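Side-chain contact in penicillin-binding protein 2 (Pbp2) (Helicobacter pylori, PDB 5LP5), which probably cross-links peptidoglycan as a penicillin-binding transpeptidase and forms a complex with MreC in the cell-wall synthesis that sets bacterial shape: residues P337-G342 with Y370-G375. Sequence-based numbering, arbitrary orientation.
Sequences PFIEVG and YFYKFG
A two-stranded antiparallel hairpin, strands 338-340 and 345-347, packs against helix 369-377 of the transpeptidase domain, with Ile339 meeting Tyr372 and Lys373. Its two arms divide the work. CD1 ends 3.7 Å from Tyr372 CB, reaching the root of the aromatic side chain and lying obliquely to its ring, while CG2 comes within 4.2 Å of Lys373 CE. The division follows from the first torsion: with chi1 at 58°, CG1 sits between the backbone N and the carbonyl carbon, and CG2 lies anti to the latter. The contact is apolar and small, burying about 135 Å² in all, with backbones well apart, Ile339 CA standing 8.1 Å from Tyr372 CA. Where the hairpin packs on the helix, the polar ends find backbone carbonyls: Tyr372 OH hydrogen-bonds to Arg347 O on the partner strand of the hairpin, and Lys373, extended beyond CG, carries NZ to Pro334 O. Both flanking side chains are thereby tethered while their aliphatic carbons receive the isoleucine. Phe371, one residue before Tyr372, packs on Lys314 and Val317 of helix 314-324, whose start carries a sequence resembling the SxxK motif of penicillin-binding proteins.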
loop_
_atom_site.group_PDB
_atom_site.type_symbol
_atom_site.label_atom_id
_atom_site.label_comp_id
_atom_site.label_asym_id
_atom_site.label_seq_id
_atom_site.Cartn_x
_atom_site.Cartn_y
_atom_site.Cartn_z
ATOM N N PRO A 337 -19.093 -60.527 2.708
ATOM C CA PRO A 337 -19.833 -59.265 2.849
ATOM C C PRO A 337 -19.784 -58.664 4.255
ATOM O O PRO A 337 -19.944 -57.465 4.407
ATOM C CB PRO A 337 -21.273 -59.657 2.491
ATOM C CG PRO A 337 -21.122 -60.822 1.584
ATOM C CD PRO A 337 -19.929 -61.578 2.100
ATOM N N PHE A 338 -19.577 -59.492 5.269
ATOM C CA PHE A 338 -19.520 -59.019 6.649
ATOM C C PHE A 338 -18.810 -60.047 7.522
ATOM O O PHE A 338 -18.424 -61.110 7.040
ATOM C CB PHE A 338 -20.944 -58.756 7.182
ATOM C CG PHE A 338 -21.831 -59.985 7.225
ATOM C CD1 PHE A 338 -21.834 -60.819 8.341
ATOM C CD2 PHE A 338 -22.677 -60.293 6.158
ATOM C CE1 PHE A 338 -22.646 -61.939 8.379
ATOM C CE2 PHE A 338 -23.489 -61.411 6.194
ATOM C CZ PHE A 338 -23.475 -62.236 7.305
ATOM N N ILE A 339 -18.627 -59.719 8.798
ATOM C CA ILE A 339 -18.234 -60.713 9.807
ATOM C C ILE A 339 -19.085 -60.541 11.060
ATOM O O ILE A 339 -19.700 -59.490 11.265
ATOM C CB ILE A 339 -16.742 -60.638 10.196
ATOM C CG1 ILE A 339 -16.374 -59.253 10.727
ATOM C CG2 ILE A 339 -15.863 -60.960 9.003
ATOM C CD1 ILE A 339 -15.009 -59.202 11.386
ATOM N N GLU A 340 -19.141 -61.588 11.881
ATOM C CA GLU A 340 -19.739 -61.485 13.211
ATOM C C GLU A 340 -18.662 -61.730 14.238
ATOM O O GLU A 340 -17.800 -62.574 14.034
ATOM C CB GLU A 340 -20.871 -62.488 13.415
ATOM C CG GLU A 340 -21.731 -62.125 14.618
ATOM C CD GLU A 340 -22.758 -63.167 14.945
ATOM O OE1 GLU A 340 -23.496 -63.582 14.033
ATOM O OE2 GLU A 340 -22.825 -63.554 16.124
ATOM N N VAL A 341 -18.726 -61.012 15.356
ATOM C CA VAL A 341 -17.743 -61.194 16.427
ATOM C C VAL A 341 -18.398 -61.611 17.753
ATOM O O VAL A 341 -18.004 -62.622 18.357
ATOM C CB VAL A 341 -16.856 -59.944 16.582
ATOM C CG1 VAL A 341 -15.941 -60.075 17.793
ATOM C CG2 VAL A 341 -16.025 -59.749 15.322
ATOM N N GLY A 342 -19.413 -60.867 18.192
ATOM C CA GLY A 342 -20.186 -61.296 19.346
ATOM C C GLY A 342 -21.643 -61.001 19.116
ATOM O O GLY A 342 -22.331 -61.713 18.384
ATOM N N TYR A 370 -10.756 -57.191 5.596
ATOM C CA TYR A 370 -9.345 -57.505 5.821
ATOM C C TYR A 370 -8.860 -56.823 7.104
ATOM O O TYR A 370 -8.145 -57.425 7.910
ATOM C CB TYR A 370 -8.502 -57.056 4.626
ATOM C CG TYR A 370 -7.001 -57.230 4.796
ATOM C CD1 TYR A 370 -6.370 -58.420 4.441
ATOM C CD2 TYR A 370 -6.214 -56.203 5.304
ATOM C CE1 TYR A 370 -4.993 -58.574 4.566
ATOM C CE2 TYR A 370 -4.837 -56.339 5.439
ATOM C CZ TYR A 370 -4.225 -57.524 5.066
ATOM O OH TYR A 370 -2.853 -57.674 5.202
ATOM N N PHE A 371 -9.280 -55.566 7.277
ATOM C CA PHE A 371 -8.876 -54.730 8.410
ATOM C C PHE A 371 -9.689 -55.061 9.640
ATOM O O PHE A 371 -9.171 -55.014 10.747
ATOM C CB PHE A 371 -8.985 -53.235 8.059
ATOM C CG PHE A 371 -8.117 -52.834 6.894
ATOM C CD1 PHE A 371 -6.757 -52.606 7.068
ATOM C CD2 PHE A 371 -8.648 -52.717 5.623
ATOM C CE1 PHE A 371 -5.951 -52.260 6.004
ATOM C CE2 PHE A 371 -7.844 -52.375 4.562
ATOM C CZ PHE A 371 -6.495 -52.151 4.749
ATOM N N TYR A 372 -10.955 -55.406 9.459
ATOM C CA TYR A 372 -11.747 -55.925 10.573
ATOM C C TYR A 372 -11.073 -57.156 11.204
ATOM O O TYR A 372 -10.933 -57.251 12.425
ATOM C CB TYR A 372 -13.173 -56.293 10.130
ATOM C CG TYR A 372 -14.102 -55.127 9.812
ATOM C CD1 TYR A 372 -14.058 -53.936 10.544
ATOM C CD2 TYR A 372 -15.057 -55.234 8.799
ATOM C CE1 TYR A 372 -14.911 -52.884 10.251
ATOM C CE2 TYR A 372 -15.915 -54.188 8.508
ATOM C CZ TYR A 372 -15.839 -53.018 9.238
ATOM O OH TYR A 372 -16.685 -51.979 8.943
ATOM N N LYS A 373 -10.651 -58.095 10.364
ATOM C CA LYS A 373 -10.116 -59.371 10.843
ATOM C C LYS A 373 -8.794 -59.224 11.586
ATOM O O LYS A 373 -8.663 -59.717 12.709
ATOM C CB LYS A 373 -9.968 -60.368 9.691
ATOM C CG LYS A 373 -11.248 -61.139 9.426
ATOM C CD LYS A 373 -11.025 -62.181 8.350
ATOM C CE LYS A 373 -12.298 -62.935 8.006
ATOM N NZ LYS A 373 -12.078 -63.926 6.912
ATOM N N PHE A 374 -7.815 -58.562 10.973
ATOM C CA PHE A 374 -6.515 -58.387 11.631
ATOM C C PHE A 374 -6.618 -57.391 12.790
ATOM O O PHE A 374 -5.778 -57.395 13.696
ATOM C CB PHE A 374 -5.425 -57.971 10.633
ATOM C CG PHE A 374 -4.983 -59.091 9.722
ATOM C CD1 PHE A 374 -4.111 -60.082 10.169
ATOM C CD2 PHE A 374 -5.448 -59.163 8.407
ATOM C CE1 PHE A 374 -3.717 -61.121 9.323
ATOM C CE2 PHE A 374 -5.049 -60.191 7.556
ATOM C CZ PHE A 374 -4.181 -61.172 8.012
ATOM N N GLY A 375 -7.659 -56.558 12.756
ATOM C CA GLY A 375 -7.946 -55.607 13.828
ATOM C C GLY A 375 -8.300 -56.311 15.124
ATOM O O GLY A 375 -8.042 -55.789 16.214
#